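Local coordinates for DNA photolyase (Agrobacterium tumefaciens, PDB 4U63), which uses light, probably gathered by a folate antenna and passed to FAD, to split cyclobutane pyrimidine dimers in ultraviolet-damaged DNA, at residues E71-H76 and L264-I269; D221-G226 and L231-D236; A273-T278 and E296-E301. One frame throughout, in Å; residues are numbered along the deposited sequence.

Contact 1 (E71-H76 and L264-I269); sequences EWWLHH and LAAGEI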
# COMPACT_ATOMS: atom_id res chain seq x y z
N GLU A 71 7.15 5.94 -6.99
CA GLU A 71 7.71 6.21 -8.32
C GLU A 71 8.92 5.31 -8.59
O GLU A 71 9.07 4.78 -9.70
CB GLU A 71 8.10 7.68 -8.47
CG GLU A 71 6.90 8.61 -8.60
CD GLU A 71 7.28 10.06 -8.68
OE1 GLU A 71 8.38 10.44 -8.24
OE2 GLU A 71 6.47 10.85 -9.19
N TRP A 72 9.77 5.12 -7.58
CA TRP A 72 10.85 4.14 -7.67
C TRP A 72 10.27 2.77 -7.98
O TRP A 72 10.75 2.07 -8.87
CB TRP A 72 11.66 4.08 -6.37
CG TRP A 72 12.75 3.07 -6.36
CD1 TRP A 72 14.04 3.27 -6.70
CD2 TRP A 72 12.64 1.69 -5.97
NE1 TRP A 72 14.75 2.11 -6.55
CE2 TRP A 72 13.93 1.12 -6.10
CE3 TRP A 72 11.59 0.88 -5.52
CZ2 TRP A 72 14.19 -0.22 -5.81
CZ3 TRP A 72 11.85 -0.46 -5.22
CH2 TRP A 72 13.15 -0.99 -5.37
N TRP A 73 9.22 2.40 -7.24
CA TRP A 73 8.54 1.12 -7.44
C TRP A 73 8.00 1.00 -8.87
O TRP A 73 8.21 -0.02 -9.56
CB TRP A 73 7.40 0.93 -6.43
CG TRP A 73 6.91 -0.47 -6.44
CD1 TRP A 73 6.02 -1.02 -7.31
CD2 TRP A 73 7.33 -1.53 -5.57
NE1 TRP A 73 5.84 -2.35 -7.03
CE2 TRP A 73 6.62 -2.69 -5.97
CE3 TRP A 73 8.22 -1.62 -4.49
CZ2 TRP A 73 6.78 -3.93 -5.32
CZ3 TRP A 73 8.36 -2.84 -3.84
CH2 TRP A 73 7.65 -3.98 -4.27
N LEU A 74 7.31 2.04 -9.32
CA LEU A 74 6.66 2.03 -10.63
C LEU A 74 7.65 1.84 -11.76
O LEU A 74 7.38 1.10 -12.69
CB LEU A 74 5.85 3.31 -10.86
CG LEU A 74 5.17 3.43 -12.24
CD1 LEU A 74 4.10 2.37 -12.39
CD2 LEU A 74 4.58 4.81 -12.45
N HIS A 75 8.78 2.54 -11.70
CA HIS A 75 9.81 2.38 -12.72
C HIS A 75 10.17 0.91 -12.91
O HIS A 75 10.12 0.36 -14.02
CB HIS A 75 11.06 3.16 -12.34
CG HIS A 75 12.17 2.99 -13.32
ND1 HIS A 75 12.40 3.88 -14.35
CD2 HIS A 75 13.12 2.03 -13.44
CE1 HIS A 75 13.44 3.48 -15.05
NE2 HIS A 75 13.89 2.36 -14.52
N HIS A 76 10.53 0.27 -11.82
CA HIS A 76 10.97 -1.12 -11.87
C HIS A 76 9.83 -2.06 -12.24
O HIS A 76 10.04 -3.03 -12.96
CB HIS A 76 11.60 -1.52 -10.56
CG HIS A 76 12.90 -0.84 -10.32
ND1 HIS A 76 13.99 -1.05 -11.13
CD2 HIS A 76 13.29 0.04 -9.38
CE1 HIS A 76 15.00 -0.32 -10.70
NE2 HIS A 76 14.60 0.35 -9.63
N LEU A 264 0.76 -5.99 -3.73
CA LEU A 264 -0.71 -5.90 -3.73
C LEU A 264 -1.17 -4.52 -4.17
O LEU A 264 -2.09 -4.39 -4.98
CB LEU A 264 -1.28 -6.27 -2.35
CG LEU A 264 -1.36 -7.77 -2.05
CD1 LEU A 264 -1.54 -8.02 -0.56
CD2 LEU A 264 -2.48 -8.44 -2.83
N ALA A 265 -0.51 -3.49 -3.65
CA ALA A 265 -0.83 -2.10 -3.99
C ALA A 265 -0.66 -1.81 -5.48
O ALA A 265 -1.47 -1.11 -6.09
CB ALA A 265 0.04 -1.15 -3.18
N ALA A 266 0.41 -2.35 -6.06
CA ALA A 266 0.72 -2.16 -7.49
C ALA A 266 -0.04 -3.13 -8.41
O ALA A 266 0.08 -3.03 -9.64
CB ALA A 266 2.23 -2.31 -7.71
N GLY A 267 -0.80 -4.07 -7.83
CA GLY A 267 -1.56 -5.06 -8.60
C GLY A 267 -0.68 -6.07 -9.31
O GLY A 267 -1.07 -6.61 -10.37
N GLU A 268 0.49 -6.32 -8.73
CA GLU A 268 1.45 -7.29 -9.28
C GLU A 268 1.07 -8.71 -8.90
O GLU A 268 1.60 -9.69 -9.46
CB GLU A 268 2.85 -6.94 -8.81
CG GLU A 268 3.31 -5.63 -9.41
CD GLU A 268 4.51 -5.01 -8.76
OE1 GLU A 268 5.10 -5.60 -7.82
OE2 GLU A 268 4.88 -3.90 -9.19
N ILE A 269 0.17 -8.83 -7.93
CA ILE A 269 -0.41 -10.11 -7.54
C ILE A 269 -1.84 -9.80 -7.07
O ILE A 269 -2.07 -8.75 -6.47
CB ILE A 269 0.44 -10.82 -6.45
CG1 ILE A 269 -0.06 -12.24 -6.22
CG2 ILE A 269 0.47 -10.02 -5.14
CD1 ILE A 269 0.95 -13.12 -5.53
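W73 reaches from helix 68-87 to A266 and E268, and its indole carries the whole contact. The side chain leaves CB with CG anti to the backbone N (chi1 -168°), which sends the pyrrole side of the ring across the gap. The A266 methyl approaches the pyrrole side obliquely, CB lying 3.7 Å from W73 NE1 and 4.0 Å from CD1. At NE1 the contact turns polar: its N-H donates to E268 OE2 at 2.8 Å, a short but bent bond. Ring and carboxylate planes are only 15° apart, and the nitrogen reaches OE2 on its syn side, displaced from the carboxylate plane. Farther round the ring, CZ2 passes 3.4 Å from E268 OE1. The extended chain of E268 delivers this carboxylate, whose grip is shared: S77 OG also bonds OE2, and H263 ND1 holds OE1. Such a set of donors would be expected to stabilise a buried negative charge. G267 has positive phi and closes helix 261-265 in a Schellman motif just before E268, whose CB points toward W73. The arrangement is a domain junction of the photolyase fold, where a helix of the Rossmann-like α/β domain meets a helix end beside the FAD pocket.

Contact 2 (D221-G226 and L231-D236); sequences DIWTPG and LDKLDD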
# COMPACT_ATOMS: atom_id res chain seq x y z
N ASP A 221 17.60 -4.04 -1.33
CA ASP A 221 17.94 -5.05 -0.31
C ASP A 221 16.70 -5.80 0.14
O ASP A 221 16.78 -6.96 0.56
CB ASP A 221 18.61 -4.40 0.91
CG ASP A 221 19.98 -3.82 0.61
OD1 ASP A 221 20.60 -4.21 -0.41
OD2 ASP A 221 20.44 -2.97 1.39
N ILE A 222 15.56 -5.11 0.07
CA ILE A 222 14.28 -5.64 0.50
C ILE A 222 13.34 -5.99 -0.66
O ILE A 222 12.58 -6.96 -0.57
CB ILE A 222 13.54 -4.58 1.36
CG1 ILE A 222 14.47 -3.98 2.43
CG2 ILE A 222 12.29 -5.18 1.99
CD1 ILE A 222 15.09 -4.98 3.39
N TRP A 223 13.38 -5.20 -1.73
CA TRP A 223 12.34 -5.25 -2.76
C TRP A 223 12.82 -5.62 -4.15
O TRP A 223 13.91 -5.23 -4.56
CB TRP A 223 11.68 -3.87 -2.85
CG TRP A 223 11.10 -3.40 -1.57
CD1 TRP A 223 11.45 -2.29 -0.87
CD2 TRP A 223 10.04 -4.02 -0.83
NE1 TRP A 223 10.68 -2.18 0.27
CE2 TRP A 223 9.81 -3.23 0.31
CE3 TRP A 223 9.28 -5.18 -1.03
CZ2 TRP A 223 8.83 -3.56 1.27
CZ3 TRP A 223 8.32 -5.51 -0.09
CH2 TRP A 223 8.10 -4.70 1.05
N THR A 224 11.97 -6.36 -4.86
CA THR A 224 12.13 -6.67 -6.28
C THR A 224 10.77 -6.40 -6.93
O THR A 224 9.93 -7.29 -7.01
CB THR A 224 12.57 -8.13 -6.49
OG1 THR A 224 13.80 -8.34 -5.80
CG2 THR A 224 12.78 -8.47 -7.97
N PRO A 225 10.54 -5.15 -7.37
CA PRO A 225 9.22 -4.84 -7.91
C PRO A 225 8.86 -5.66 -9.15
O PRO A 225 9.73 -6.02 -9.94
CB PRO A 225 9.34 -3.35 -8.27
CG PRO A 225 10.32 -2.84 -7.28
CD PRO A 225 11.35 -3.93 -7.23
N GLY A 226 7.57 -5.95 -9.27
CA GLY A 226 7.03 -6.66 -10.41
C GLY A 226 6.40 -7.98 -10.02
O GLY A 226 6.50 -8.41 -8.87
N LEU A 231 5.48 -13.01 -6.74
CA LEU A 231 5.33 -14.47 -6.61
C LEU A 231 6.46 -15.06 -5.76
O LEU A 231 6.21 -15.95 -4.96
CB LEU A 231 5.24 -15.13 -8.00
CG LEU A 231 4.05 -14.63 -8.86
CD1 LEU A 231 4.21 -15.02 -10.32
CD2 LEU A 231 2.71 -15.11 -8.31
N ASP A 232 7.68 -14.53 -5.90
CA ASP A 232 8.80 -14.92 -5.03
C ASP A 232 8.49 -14.61 -3.55
O ASP A 232 8.76 -15.43 -2.68
CB ASP A 232 10.10 -14.23 -5.43
CG ASP A 232 10.70 -14.77 -6.73
OD1 ASP A 232 10.27 -15.84 -7.24
OD2 ASP A 232 11.62 -14.11 -7.26
N LYS A 233 7.93 -13.43 -3.27
CA LYS A 233 7.53 -13.07 -1.90
C LYS A 233 6.44 -14.00 -1.37
O LYS A 233 6.48 -14.45 -0.23
CB LYS A 233 7.03 -11.63 -1.81
CG LYS A 233 8.14 -10.59 -1.85
CD LYS A 233 8.81 -10.40 -0.50
CE LYS A 233 9.68 -9.16 -0.46
NZ LYS A 233 10.88 -9.28 -1.33
N LEU A 234 5.44 -14.26 -2.20
CA LEU A 234 4.35 -15.14 -1.80
C LEU A 234 4.88 -16.55 -1.52
O LEU A 234 4.59 -17.13 -0.45
CB LEU A 234 3.25 -15.17 -2.85
CG LEU A 234 2.07 -16.11 -2.54
CD1 LEU A 234 1.36 -15.73 -1.25
CD2 LEU A 234 1.09 -16.11 -3.71
N ASP A 235 5.64 -17.09 -2.47
CA ASP A 235 6.24 -18.43 -2.33
C ASP A 235 7.06 -18.58 -1.05
O ASP A 235 6.95 -19.58 -0.31
CB ASP A 235 7.15 -18.74 -3.52
CG ASP A 235 6.40 -19.05 -4.81
OD1 ASP A 235 5.16 -19.18 -4.79
OD2 ASP A 235 7.06 -19.15 -5.86
N ASP A 236 7.92 -17.60 -0.81
CA ASP A 236 8.77 -17.62 0.36
C ASP A 236 7.97 -17.55 1.66
O ASP A 236 8.30 -18.22 2.64
CB ASP A 236 9.78 -16.48 0.31
CG ASP A 236 10.80 -16.57 1.43
OD1 ASP A 236 11.45 -17.64 1.58
OD2 ASP A 236 10.95 -15.57 2.15
O HOH W 1 9.84 -7.88 -3.61
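The ammonium nitrogen of K233 grips two groups on the 221-226 side, one directly and one through water. NZ donates to I222 O at 3.0 Å, almost in line with the carbonyl bond (161° at the oxygen). It also donates to a water 2.9 Å away, and the oxygen of that water accepts a second hydrogen bond from T224 N, again at 2.9 Å. The lysine gets there by folding rather than stretching: bends at chi2 (-81°) and chi4 (-68°) carry the chain round so that its end meets the loop. On the way CE comes 3.9 Å from W223 CZ3 and touches the benzo part of the indole obliquely, the two side chains crossing at about a right angle. The bridging water lies at the edge of this same ring, in its plane. One face of the indole is occupied from within its own segment, where I222 CG2 sits 3.6 Å above the ring plane and over its centre. The indole N-H is engaged elsewhere, with H357 O. K233 thus ties down the carbonyl before W223 and, through the water, the amide after it. A single lysine nitrogen thereby holds the backbone on both flanks of a buried tryptophan, and the carbonyl dipole would be expected to favour the positive charge.

Contact 3 (A273-T278 and E296-E301); sequences AVWHAT and EIVWRE. With FAD (flavin-adenine dinucleotide), chain C.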
# COMPACT_ATOMS: atom_id res chain seq x y z
N ALA A 273 -5.14 -14.77 -5.63
CA ALA A 273 -3.95 -15.64 -5.74
C ALA A 273 -3.31 -15.86 -4.37
O ALA A 273 -2.95 -16.97 -4.02
CB ALA A 273 -2.94 -15.05 -6.71
N VAL A 274 -3.19 -14.78 -3.59
CA VAL A 274 -2.66 -14.87 -2.23
C VAL A 274 -3.54 -15.80 -1.37
O VAL A 274 -3.04 -16.71 -0.70
CB VAL A 274 -2.54 -13.48 -1.57
CG1 VAL A 274 -2.07 -13.60 -0.13
CG2 VAL A 274 -1.60 -12.59 -2.37
N TRP A 275 -4.85 -15.59 -1.40
CA TRP A 275 -5.79 -16.43 -0.64
C TRP A 275 -5.69 -17.91 -1.04
O TRP A 275 -5.57 -18.81 -0.17
CB TRP A 275 -7.23 -15.93 -0.84
CG TRP A 275 -8.24 -16.60 0.04
CD1 TRP A 275 -8.72 -17.89 -0.07
CD2 TRP A 275 -8.90 -16.03 1.17
NE1 TRP A 275 -9.62 -18.14 0.93
CE2 TRP A 275 -9.76 -17.02 1.70
CE3 TRP A 275 -8.86 -14.77 1.79
CZ2 TRP A 275 -10.57 -16.80 2.82
CZ3 TRP A 275 -9.66 -14.55 2.91
CH2 TRP A 275 -10.51 -15.56 3.41
N HIS A 276 -5.71 -18.18 -2.34
CA HIS A 276 -5.66 -19.57 -2.83
C HIS A 276 -4.36 -20.27 -2.44
O HIS A 276 -4.34 -21.47 -2.20
CB HIS A 276 -5.86 -19.59 -4.36
CG HIS A 276 -6.02 -20.97 -4.92
ND1 HIS A 276 -4.97 -21.68 -5.44
CD2 HIS A 276 -7.11 -21.76 -5.06
CE1 HIS A 276 -5.40 -22.85 -5.87
NE2 HIS A 276 -6.70 -22.92 -5.65
N ALA A 277 -3.27 -19.50 -2.35
CA ALA A 277 -1.98 -20.04 -1.91
C ALA A 277 -1.98 -20.53 -0.46
O ALA A 277 -1.08 -21.27 -0.07
CB ALA A 277 -0.89 -18.99 -2.10
N THR A 278 -2.97 -20.11 0.34
CA THR A 278 -3.10 -20.56 1.73
C THR A 278 -3.97 -21.81 1.87
O THR A 278 -4.15 -22.31 2.98
CB THR A 278 -3.68 -19.46 2.64
OG1 THR A 278 -5.06 -19.22 2.31
CG2 THR A 278 -2.87 -18.20 2.53
N GLU A 296 -5.75 -10.38 7.71
CA GLU A 296 -4.99 -9.21 7.29
C GLU A 296 -5.28 -8.83 5.83
O GLU A 296 -5.43 -7.65 5.51
CB GLU A 296 -3.49 -9.40 7.54
CG GLU A 296 -3.14 -9.62 9.00
CD GLU A 296 -3.77 -8.61 9.94
OE1 GLU A 296 -3.69 -7.39 9.66
OE2 GLU A 296 -4.34 -9.04 10.95
N ILE A 297 -5.39 -9.84 4.97
CA ILE A 297 -5.84 -9.63 3.59
C ILE A 297 -7.23 -8.95 3.59
O ILE A 297 -7.49 -8.04 2.80
CB ILE A 297 -5.90 -10.97 2.81
CG1 ILE A 297 -4.49 -11.59 2.67
CG2 ILE A 297 -6.53 -10.79 1.43
CD1 ILE A 297 -3.51 -10.74 1.90
N VAL A 298 -8.10 -9.39 4.49
CA VAL A 298 -9.45 -8.83 4.60
C VAL A 298 -9.44 -7.41 5.21
O VAL A 298 -10.35 -6.62 4.93
CB VAL A 298 -10.39 -9.82 5.32
CG1 VAL A 298 -11.74 -9.21 5.62
CG2 VAL A 298 -10.57 -11.07 4.44
N TRP A 299 -8.45 -7.08 6.03
CA TRP A 299 -8.29 -5.67 6.47
C TRP A 299 -8.07 -4.73 5.27
O TRP A 299 -8.62 -3.64 5.24
CB TRP A 299 -7.18 -5.48 7.51
CG TRP A 299 -7.63 -5.76 8.91
CD1 TRP A 299 -7.42 -6.89 9.63
CD2 TRP A 299 -8.40 -4.88 9.76
NE1 TRP A 299 -7.98 -6.78 10.87
CE2 TRP A 299 -8.60 -5.56 10.97
CE3 TRP A 299 -8.93 -3.59 9.61
CZ2 TRP A 299 -9.31 -5.01 12.04
CZ3 TRP A 299 -9.65 -3.04 10.68
CH2 TRP A 299 -9.83 -3.75 11.87
N ARG A 300 -7.30 -5.17 4.28
CA ARG A 300 -7.16 -4.41 3.02
C ARG A 300 -8.53 -4.22 2.35
O ARG A 300 -8.90 -3.11 1.96
CB ARG A 300 -6.14 -5.07 2.08
CG ARG A 300 -6.07 -4.47 0.68
CD ARG A 300 -4.91 -5.06 -0.12
NE ARG A 300 -4.91 -4.60 -1.51
CZ ARG A 300 -5.62 -5.12 -2.51
NH1 ARG A 300 -6.42 -6.18 -2.33
NH2 ARG A 300 -5.52 -4.59 -3.73
N GLU A 301 -9.29 -5.32 2.24
CA GLU A 301 -10.65 -5.28 1.70
C GLU A 301 -11.51 -4.26 2.43
O GLU A 301 -12.23 -3.46 1.81
CB GLU A 301 -11.31 -6.65 1.79
CG GLU A 301 -10.62 -7.74 0.98
CD GLU A 301 -10.81 -7.57 -0.51
OE1 GLU A 301 -11.94 -7.21 -0.97
OE2 GLU A 301 -9.83 -7.82 -1.25
PA FAD C . 1.22 -8.87 6.33
O1A FAD C . 1.16 -8.94 7.82
O2A FAD C . 1.99 -9.92 5.60
O5B FAD C . -0.29 -8.76 5.82
C5B FAD C . -0.69 -9.21 4.52
C4B FAD C . -1.42 -8.12 3.75
O4B FAD C . -2.61 -7.70 4.43
C3B FAD C . -0.61 -6.86 3.56
O3B FAD C . 0.35 -6.99 2.50
C2B FAD C . -1.69 -5.83 3.31
O2B FAD C . -2.12 -5.84 1.95
C1B FAD C . -2.81 -6.30 4.19
N9A FAD C . -2.87 -5.64 5.52
C8A FAD C . -2.27 -6.07 6.64
N7A FAD C . -2.54 -5.25 7.68
C5A FAD C . -3.35 -4.27 7.22
C6A FAD C . -4.00 -3.09 7.81
N6A FAD C . -3.83 -2.81 9.11
N1A FAD C . -4.75 -2.33 6.99
C2A FAD C . -4.91 -2.62 5.67
N3A FAD C . -4.34 -3.69 5.08
C4A FAD C . -3.57 -4.53 5.80
N1 FAD C . -1.02 -0.81 4.27
C2 FAD C . -0.90 -0.63 2.94
O2 FAD C . -1.00 -1.64 2.21
N3 FAD C . -0.69 0.60 2.39
C4 FAD C . -0.59 1.72 3.16
O4 FAD C . -0.42 2.85 2.65
C4X FAD C . -0.70 1.59 4.62
N5 FAD C . -0.59 2.65 5.48
C5X FAD C . -0.72 2.48 6.83
C6 FAD C . -0.63 3.56 7.69
C7 FAD C . -0.75 3.39 9.08
C7M FAD C . -0.65 4.58 10.01
C8 FAD C . -0.97 2.04 9.64
C8M FAD C . -1.11 1.81 11.13
C9 FAD C . -1.05 0.97 8.79
C9A FAD C . -0.94 1.11 7.40
N10 FAD C . -1.02 -0.01 6.53
C10 FAD C . -0.91 0.21 5.14
C1' FAD C . -1.30 -1.36 7.01
C2' FAD C . -0.17 -2.30 7.36
O2' FAD C . 0.70 -1.66 8.30
C3' FAD C . 0.59 -2.76 6.13
O3' FAD C . -0.30 -3.34 5.18
C4' FAD C . 1.64 -3.79 6.56
O4' FAD C . 2.64 -3.15 7.33
C5' FAD C . 2.25 -4.42 5.32
O5' FAD C . 3.25 -5.40 5.66
P FAD C . 3.06 -6.91 5.15
O1P FAD C . 4.26 -7.69 5.56
O2P FAD C . 2.74 -6.93 3.68
O3P FAD C . 1.76 -7.38 5.98
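V274 and I297 meet methyl to methyl, and beside them W275 meets V298; these two apolar pairs make up the contact. V274 CG1 lies 3.8 Å from I297 CD1, the side chains crossing at a slant. In the second pair the indole presents its edge: V298 CG2 sits near the ring plane, 3.9 Å from W275 CZ3. CG of W275 is anti to the backbone N (chi1 -172°), which carries the benzo end of the ring over to the other helix although its CB does not point straight there. The CA atoms come no closer than 8.0 Å, between W275 and I297, so the side chains do all the bridging.

The same I297 methyl faces the cofactor too, with CD1 3.8 Å from FAD C4B, and so stands between V274 and the adenosine ribose. Its neighbours in helix 287-309 line the pocket. E296 OE1 lies 3.1 Å from adenine N7A, while R300 brings CD to 3.6 Å from ribose O2B.

Farther out, polar contacts hold the backbone next to the tryptophan: W275 O receives two bonds from T278, one from the backbone N and a short one of 2.6 Å from OG1, which lies in the carbonyl plane on a lone pair. R294 is the group that meets the ring, forming a cation-pi contact with W275 while its NE bonds T278 OG1. On the far segment, R300 is anchored to Q149 O, and E301 to H152 and L151.

Helix 271-276 packs on a flank of helix 287-309 next to the one that meets FAD. F171 and W172 of helix 168-177 also pack on V298, W299 stacks on Y168 of that helix, and helix 227-238 touches A277 through L234 and I238.

In the fold
The three contacts touch one another beside the FAD pocket, contact 1 bringing in a helix of the α/β domain. Contacts 1 and 3 are buried, whereas contact 2 is only partly so, and it alone uses a water and a lysine. Contact 1 relies on a carboxylate shared among several donors at a domain boundary; contact 3, deep among helices beside FAD, is wholly apolar across its segments. Neighbouring elements join them. E268 of contact 1 accepts a weak bond from G226 of contact 2, the N-cap of helix 227-238, while W73 and W223 pack edge-to-face. L234 of contact 2 lies against I269 of contact 1 and V274 of contact 3.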